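Local coordinates for protein HTH-type transcriptional activator AmpR (Pseudomonas aeruginosa PAO1, PDB 5MMH) that activates transcription of the beta-lactamase gene ampC as a LysR-type regulator, its effector domain recognising muropeptides released from the bacterial cell wall, at residues V52-A55 with Y61-R64; Y182-L187 with L197-W202. All blocks are in the same frame, centred on the assembly; numbering follows the deposited sequence.

Overall arrangement
Both contacts pack a piece of chain onto the six-stranded mixed sheet of the LysR effector-binding domain, and contact 1 closes before contact 2 opens along the chain. Their centres lie about 11 Å apart. Strands 61-66 and 181-187 are antiparallel neighbours, joined by probable hydrogen bonds from T185 N to A62 O and from W183 N to R64 O, each 2.9 Å. Contact 1 lays the turn entering helix 54-57 on one face of this pair; contact 2 brings helix 194-215 to the other. Alternation along 61-64 separates the layers: A62 and R64 face the turn, while Y61 and I63 face the long helix. A late chain segment is thereby built into a sheet begun near the N-terminus.

Contact 1: residues V52-A55 with Y61-R64; sequences VDIA and YAIR
V52 lays its CG1 methyl over one face of the R64 guanidinium, 3.7 Å above the plane and displaced toward the rim. The pair joins the connection between strands 42-48 and 61-66 to the second of those strands, in the mixed sheet of the type II periplasmic-binding-protein fold that LysR effector domains adopt. CG1 sits between the backbone N and the carbonyl carbon (chi1 57°), and this rotamer brings it to R64 NE, 3.7 Å away. The arginine folds to meet it: its CG has the same placement, and the bend at chi3 (-60°) turns the NE end across the valine.

Two residues earlier on the strand, A62 CB touches both branched side chains, lying 3.9 Å from V52 CG1 and 3.8 Å from I54 CG1. The CA atoms of I54 and A62 are 6.6 Å apart, the nearest pair between the segments. L59, in the loop that leads on to the strand, touches both V52 and I54.

Just before helix 54-57, D53 takes the N-cap position and turns away from the strand; its OD1 makes a weak hydrogen bond to A56 N. R64 has further restraints beyond the valine: a hydrogen bond from NH2 to N50 O and a cation-pi contact with W70. Together these should fix the guanidinium so that V52 meets its face. At the polar end a water spans the two segments. Its 2.5 Å to V52 O is suspiciously short, which leaves its position a little doubtful, and it accepts a weak hydrogen bond from R64 NH1 at 3.1 Å.

Contact 2: residues Y182-L187 with L197-W202; sequences YWLTRL and LAFRGW
Strand 182-187 and helix 197-202 run in roughly opposite directions, with the helix packed on one face of the sheet. The backbones approach most closely at L184 and R200, whose CA atoms are 8.1 Å apart, and one leucine side chain bridges the gap.

With chi1 at 176°, CG of L184 lies opposite the backbone N, and the isobutyl fork reaches for the helix. The two methyls part ways there. CD1 meets the edge of the F199 ring, near the ring plane, 4.2 Å from CE2; CD2 rests against the aliphatic part of R200, 4.2 Å from CG. The arginine is extended from CG to NE and crosses the leucine at about a right angle; the leucine meets this chain near its CG, and the guanidinium lies farther out. There R186 NH2 comes to 5.8 Å from R200 NH2. E192 would temper this like-charge approach: it forms a salt bridge with R186 NE and a long, weak ion pair with R200.

Y61 of the neighbouring strand touches L184, F199 and R200 alike, thickening the apolar layer. F199 also makes an edge-to-face contact with F34, which ties in helix 20-37, and W202 NE1 makes a hydrogen bond to D33 OD2 of the same helix. Helix 194-215 thus flanks the mixed sheet, as in an alpha/beta lobe of the periplasmic-binding-protein type II fold.

Contact 1: residues V52-A55 with Y61-R64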
ATOM      1  N   VAL A  52       1.481  12.958   2.433  1.00 34.49           N
ATOM      2  CA  VAL A  52       0.919  13.699   1.314  1.00 31.08           C
ATOM      3  C   VAL A  52       1.298  15.176   1.383  1.00 34.49           C
ATOM      4  O   VAL A  52       1.338  15.787   2.458  1.00 32.89           O
ATOM      5  CB  VAL A  52      -0.606  13.505   1.308  1.00 25.25           C
ATOM      6  CG1 VAL A  52      -1.212  13.953   2.653  1.00 28.76           C
ATOM      7  CG2 VAL A  52      -1.235  14.237   0.158  1.00 27.44           C
ATOM      8  N   ASP A  53       1.583  15.751   0.224  1.00 39.01           N
ATOM      9  CA  ASP A  53       1.937  17.160   0.068  1.00 33.83           C
ATOM     10  C   ASP A  53       0.815  17.794  -0.748  1.00 35.14           C
ATOM     11  O   ASP A  53       0.776  17.623  -1.974  1.00 33.79           O
ATOM     12  CB  ASP A  53       3.294  17.288  -0.633  1.00 37.23           C
ATOM     13  CG  ASP A  53       3.865  18.707  -0.595  1.00 47.81           C
ATOM     14  OD1 ASP A  53       3.093  19.682  -0.771  1.00 39.38           O
ATOM     15  OD2 ASP A  53       5.103  18.843  -0.404  1.00 53.86           O
ATOM     16  N   ILE A  54      -0.096  18.516  -0.078  1.00 27.40           N
ATOM     17  CA  ILE A  54      -1.316  18.977  -0.747  1.00 21.26           C
ATOM     18  C   ILE A  54      -0.971  19.785  -1.988  1.00 20.28           C
ATOM     19  O   ILE A  54      -1.501  19.543  -3.078  1.00 22.79           O
ATOM     20  CB  ILE A  54      -2.192  19.805   0.212  1.00 22.39           C
ATOM     21  CG1 ILE A  54      -2.857  18.919   1.264  1.00 29.90           C
ATOM     22  CG2 ILE A  54      -3.235  20.615  -0.586  1.00 15.50           C
ATOM     23  CD1 ILE A  54      -3.906  19.668   2.087  1.00 18.54           C
ATOM     24  N   ALA A  55      -0.090  20.772  -1.830  1.00 22.20           N
ATOM     25  CA  ALA A  55       0.206  21.691  -2.926  1.00 32.73           C
ATOM     26  C   ALA A  55       0.865  20.979  -4.109  1.00 28.26           C
ATOM     27  O   ALA A  55       0.491  21.213  -5.262  1.00 29.15           O
ATOM     28  CB  ALA A  55       1.080  22.834  -2.409  1.00 29.27           C
ATOM     29  N   TYR A  61      -8.552  18.751  -0.836  1.00 23.13           N
ATOM     30  CA  TYR A  61      -8.456  18.145   0.493  1.00 15.04           C
ATOM     31  C   TYR A  61      -7.521  16.940   0.507  1.00 15.64           C
ATOM     32  O   TYR A  61      -7.403  16.210  -0.481  1.00 16.56           O
ATOM     33  CB  TYR A  61      -9.801  17.649   0.992  1.00 14.74           C
ATOM     34  CG  TYR A  61     -10.845  18.678   1.424  1.00 12.47           C
ATOM     35  CD1 TYR A  61     -10.637  19.526   2.516  1.00 17.52           C
ATOM     36  CD2 TYR A  61     -12.073  18.723   0.793  1.00 13.88           C
ATOM     37  CE1 TYR A  61     -11.631  20.445   2.930  1.00 16.44           C
ATOM     38  CE2 TYR A  61     -13.079  19.623   1.198  1.00 22.44           C
ATOM     39  CZ  TYR A  61     -12.851  20.468   2.265  1.00 17.30           C
ATOM     40  OH  TYR A  61     -13.843  21.337   2.628  1.00 28.94           O
ATOM     41  N   ALA A  62      -6.932  16.680   1.671  1.00 14.97           N
ATOM     42  CA  ALA A  62      -6.215  15.440   1.934  1.00 14.05           C
ATOM     43  C   ALA A  62      -6.723  14.810   3.225  1.00 14.65           C
ATOM     44  O   ALA A  62      -6.785  15.480   4.260  1.00 20.70           O
ATOM     45  CB  ALA A  62      -4.704  15.669   2.042  1.00 18.04           C
ATOM     46  N   ILE A  63      -7.068  13.526   3.176  1.00 13.98           N
ATOM     47  CA  ILE A  63      -7.473  12.770   4.358  1.00 15.18           C
ATOM     48  C   ILE A  63      -6.278  11.962   4.835  1.00 16.37           C
ATOM     49  O   ILE A  63      -5.698  11.180   4.073  1.00 17.11           O
ATOM     50  CB  ILE A  63      -8.662  11.845   4.061  1.00 18.28           C
ATOM     51  CG1 ILE A  63      -9.909  12.657   3.681  1.00 15.98           C
ATOM     52  CG2 ILE A  63      -8.924  10.894   5.259  1.00 12.22           C
ATOM     53  CD1 ILE A  63     -11.059  11.770   3.162  1.00 11.75           C
ATOM     54  N   ARG A  64      -5.884  12.137   6.088  1.00 25.95           N
ATOM     55  CA  ARG A  64      -4.694  11.432   6.550  1.00 21.57           C
ATOM     56  C   ARG A  64      -4.871  11.058   8.011  1.00 21.82           C
ATOM     57  O   ARG A  64      -5.863  11.417   8.652  1.00 15.18           O
ATOM     58  CB  ARG A  64      -3.448  12.279   6.317  1.00 21.42           C
ATOM     59  CG  ARG A  64      -3.509  13.614   6.961  1.00 21.43           C
ATOM     60  CD  ARG A  64      -2.562  14.563   6.271  1.00 33.84           C
ATOM     61  NE  ARG A  64      -1.185  14.090   6.346  1.00 32.53           N
ATOM     62  CZ  ARG A  64      -0.124  14.875   6.195  1.00 33.55           C
ATOM     63  NH1 ARG A  64      -0.283  16.174   5.960  1.00 17.68           N
ATOM     64  NH2 ARG A  64       1.097  14.362   6.302  1.00 30.01           N
TER
HETATM   65  O   HOH W   1       2.375  16.682   4.519  1.00 32.86           O

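Contact 2: residues Y182-L187 with L197-W202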
ATOM      1  N   TYR A 182      -8.361   9.714  11.840  1.00 12.28           N
ATOM      2  CA  TYR A 182      -8.397  10.192  10.470  1.00 12.10           C
ATOM      3  C   TYR A 182      -8.956  11.607  10.457  1.00 15.20           C
ATOM      4  O   TYR A 182      -9.901  11.916  11.191  1.00 16.16           O
ATOM      5  CB  TYR A 182      -9.235   9.257   9.593  1.00 12.11           C
ATOM      6  CG  TYR A 182      -8.516   7.950   9.359  1.00 18.44           C
ATOM      7  CD1 TYR A 182      -7.408   7.899   8.515  1.00 17.40           C
ATOM      8  CD2 TYR A 182      -8.897   6.789  10.017  1.00 16.40           C
ATOM      9  CE1 TYR A 182      -6.718   6.722   8.305  1.00 20.09           C
ATOM     10  CE2 TYR A 182      -8.216   5.591   9.805  1.00 15.91           C
ATOM     11  CZ  TYR A 182      -7.121   5.573   8.952  1.00 21.02           C
ATOM     12  OH  TYR A 182      -6.415   4.418   8.734  1.00 17.63           O
ATOM     13  N   TRP A 183      -8.361  12.460   9.630  1.00 12.92           N
ATOM     14  CA  TRP A 183      -8.655  13.886   9.565  1.00 14.96           C
ATOM     15  C   TRP A 183      -8.918  14.301   8.126  1.00 16.86           C
ATOM     16  O   TRP A 183      -8.230  13.843   7.210  1.00 18.58           O
ATOM     17  CB  TRP A 183      -7.479  14.723  10.104  1.00 15.45           C
ATOM     18  CG  TRP A 183      -7.116  14.413  11.527  1.00 15.48           C
ATOM     19  CD1 TRP A 183      -6.374  13.351  11.978  1.00 19.04           C
ATOM     20  CD2 TRP A 183      -7.481  15.170  12.685  1.00 18.47           C
ATOM     21  NE1 TRP A 183      -6.255  13.406  13.350  1.00 20.76           N
ATOM     22  CE2 TRP A 183      -6.936  14.507  13.810  1.00 22.89           C
ATOM     23  CE3 TRP A 183      -8.224  16.342  12.885  1.00 14.81           C
ATOM     24  CZ2 TRP A 183      -7.099  14.990  15.114  1.00 21.91           C
ATOM     25  CZ3 TRP A 183      -8.386  16.808  14.172  1.00 23.70           C
ATOM     26  CH2 TRP A 183      -7.832  16.129  15.274  1.00 22.24           C
ATOM     27  N   LEU A 184      -9.882  15.193   7.921  1.00 13.26           N
ATOM     28  CA  LEU A 184     -10.000  15.890   6.646  1.00 16.81           C
ATOM     29  C   LEU A 184      -9.211  17.198   6.746  1.00 18.93           C
ATOM     30  O   LEU A 184      -9.564  18.081   7.533  1.00 17.99           O
ATOM     31  CB  LEU A 184     -11.461  16.142   6.298  1.00 11.74           C
ATOM     32  CG  LEU A 184     -11.680  16.955   5.031  1.00 13.67           C
ATOM     33  CD1 LEU A 184     -11.343  16.126   3.769  1.00  9.48           C
ATOM     34  CD2 LEU A 184     -13.104  17.426   4.995  1.00 12.26           C
ATOM     35  N   THR A 185      -8.133  17.317   5.973  1.00 12.72           N
ATOM     36  CA  THR A 185      -7.244  18.464   6.067  1.00 13.37           C
ATOM     37  C   THR A 185      -7.286  19.273   4.779  1.00 16.76           C
ATOM     38  O   THR A 185      -7.678  18.780   3.717  1.00 18.40           O
ATOM     39  CB  THR A 185      -5.796  18.043   6.368  1.00 17.72           C
ATOM     40  OG1 THR A 185      -5.115  17.679   5.156  1.00 16.38           O
ATOM     41  CG2 THR A 185      -5.768  16.874   7.327  1.00 22.88           C
ATOM     42  N   ARG A 186      -6.874  20.533   4.895  1.00 16.41           N
ATOM     43  CA  ARG A 186      -6.857  21.478   3.790  1.00 18.26           C
ATOM     44  C   ARG A 186      -5.796  22.528   4.104  1.00 23.06           C
ATOM     45  O   ARG A 186      -5.460  22.750   5.269  1.00 20.15           O
ATOM     46  CB  ARG A 186      -8.248  22.104   3.589  1.00 22.08           C
ATOM     47  CG  ARG A 186      -8.258  23.555   3.204  1.00 31.60           C
ATOM     48  CD  ARG A 186      -9.670  24.115   3.115  1.00 34.19           C
ATOM     49  NE  ARG A 186     -10.117  24.597   4.410  1.00 35.10           N
ATOM     50  CZ  ARG A 186      -9.820  25.792   4.900  1.00 36.33           C
ATOM     51  NH1 ARG A 186      -9.071  26.628   4.200  1.00 33.35           N
ATOM     52  NH2 ARG A 186     -10.264  26.144   6.097  1.00 35.34           N
ATOM     53  N   LEU A 187      -5.235  23.141   3.061  1.00 21.51           N
ATOM     54  CA  LEU A 187      -4.260  24.207   3.266  1.00 30.14           C
ATOM     55  C   LEU A 187      -4.952  25.468   3.772  1.00 23.02           C
ATOM     56  O   LEU A 187      -5.999  25.854   3.251  1.00 21.04           O
ATOM     57  CB  LEU A 187      -3.511  24.500   1.962  1.00 25.14           C
ATOM     58  CG  LEU A 187      -2.302  23.602   1.672  1.00 27.03           C
ATOM     59  CD1 LEU A 187      -1.589  24.040   0.390  1.00 29.84           C
ATOM     60  CD2 LEU A 187      -1.357  23.628   2.848  1.00 22.06           C
ATOM     61  N   LEU A 197     -17.274  22.258  -0.060  1.00 23.67           N
ATOM     62  CA  LEU A 197     -18.229  22.311   1.048  1.00 23.58           C
ATOM     63  C   LEU A 197     -19.218  21.163   0.957  1.00 21.85           C
ATOM     64  O   LEU A 197     -19.514  20.511   1.966  1.00 24.07           O
ATOM     65  CB  LEU A 197     -18.956  23.666   1.080  1.00 21.22           C
ATOM     66  CG  LEU A 197     -18.011  24.794   1.528  1.00 28.84           C
ATOM     67  CD1 LEU A 197     -18.606  26.190   1.374  1.00 28.31           C
ATOM     68  CD2 LEU A 197     -17.569  24.552   2.960  1.00 27.33           C
ATOM     69  N   ALA A 198     -19.703  20.867  -0.252  1.00 16.79           N
ATOM     70  CA  ALA A 198     -20.613  19.743  -0.414  1.00 18.02           C
ATOM     71  C   ALA A 198     -19.945  18.442   0.012  1.00 21.60           C
ATOM     72  O   ALA A 198     -20.528  17.651   0.764  1.00 24.04           O
ATOM     73  CB  ALA A 198     -21.089  19.661  -1.864  1.00 24.53           C
ATOM     74  N   PHE A 199     -18.703  18.208  -0.443  1.00 18.57           N
ATOM     75  CA  PHE A 199     -18.024  16.962  -0.089  1.00 15.28           C
ATOM     76  C   PHE A 199     -17.827  16.855   1.414  1.00 14.87           C
ATOM     77  O   PHE A 199     -18.047  15.794   2.000  1.00 15.43           O
ATOM     78  CB  PHE A 199     -16.675  16.863  -0.806  1.00 16.62           C
ATOM     79  CG  PHE A 199     -15.849  15.675  -0.394  1.00 14.35           C
ATOM     80  CD1 PHE A 199     -16.132  14.413  -0.885  1.00 16.98           C
ATOM     81  CD2 PHE A 199     -14.775  15.826   0.460  1.00 14.32           C
ATOM     82  CE1 PHE A 199     -15.365  13.321  -0.507  1.00 16.65           C
ATOM     83  CE2 PHE A 199     -14.017  14.737   0.840  1.00 13.30           C
ATOM     84  CZ  PHE A 199     -14.321  13.488   0.364  1.00 12.58           C
ATOM     85  N   ARG A 200     -17.403  17.946   2.052  1.00 17.53           N
ATOM     86  CA  ARG A 200     -17.197  17.961   3.500  1.00 21.37           C
ATOM     87  C   ARG A 200     -18.476  17.592   4.260  1.00 19.27           C
ATOM     88  O   ARG A 200     -18.441  16.801   5.215  1.00 17.85           O
ATOM     89  CB  ARG A 200     -16.677  19.344   3.893  1.00 22.19           C
ATOM     90  CG  ARG A 200     -16.582  19.679   5.358  1.00 26.84           C
ATOM     91  CD  ARG A 200     -16.525  21.207   5.492  1.00 25.40           C
ATOM     92  NE  ARG A 200     -16.880  21.648   6.832  1.00 43.59           N
ATOM     93  CZ  ARG A 200     -16.159  22.487   7.574  1.00 54.87           C
ATOM     94  NH1 ARG A 200     -16.575  22.818   8.799  1.00 47.38           N
ATOM     95  NH2 ARG A 200     -15.031  23.003   7.093  1.00 53.25           N
ATOM     96  N   GLY A 201     -19.618  18.125   3.835  1.00 15.57           N
ATOM     97  CA  GLY A 201     -20.856  17.810   4.530  1.00 16.99           C
ATOM     98  C   GLY A 201     -21.188  16.332   4.463  1.00 18.24           C
ATOM     99  O   GLY A 201     -21.473  15.695   5.481  1.00 14.50           O
ATOM    100  N   TRP A 202     -21.114  15.758   3.262  1.00 16.01           N
ATOM    101  CA  TRP A 202     -21.359  14.329   3.104  1.00 17.14           C
ATOM    102  C   TRP A 202     -20.346  13.495   3.883  1.00 19.58           C
ATOM    103  O   TRP A 202     -20.705  12.479   4.495  1.00 17.68           O
ATOM    104  CB  TRP A 202     -21.331  13.961   1.621  1.00 17.77           C
ATOM    105  CG  TRP A 202     -21.370  12.498   1.393  1.00 24.86           C
ATOM    106  CD1 TRP A 202     -22.483  11.724   1.258  1.00 21.60           C
ATOM    107  CD2 TRP A 202     -20.251  11.620   1.270  1.00 19.65           C
ATOM    108  NE1 TRP A 202     -22.129  10.425   1.082  1.00 19.91           N
ATOM    109  CE2 TRP A 202     -20.763  10.328   1.083  1.00 20.61           C
ATOM    110  CE3 TRP A 202     -18.864  11.801   1.321  1.00 14.78           C
ATOM    111  CZ2 TRP A 202     -19.940   9.215   0.917  1.00 25.45           C
ATOM    112  CZ3 TRP A 202     -18.049  10.703   1.159  1.00 18.26           C
ATOM    113  CH2 TRP A 202     -18.587   9.423   0.950  1.00 22.69           C
TER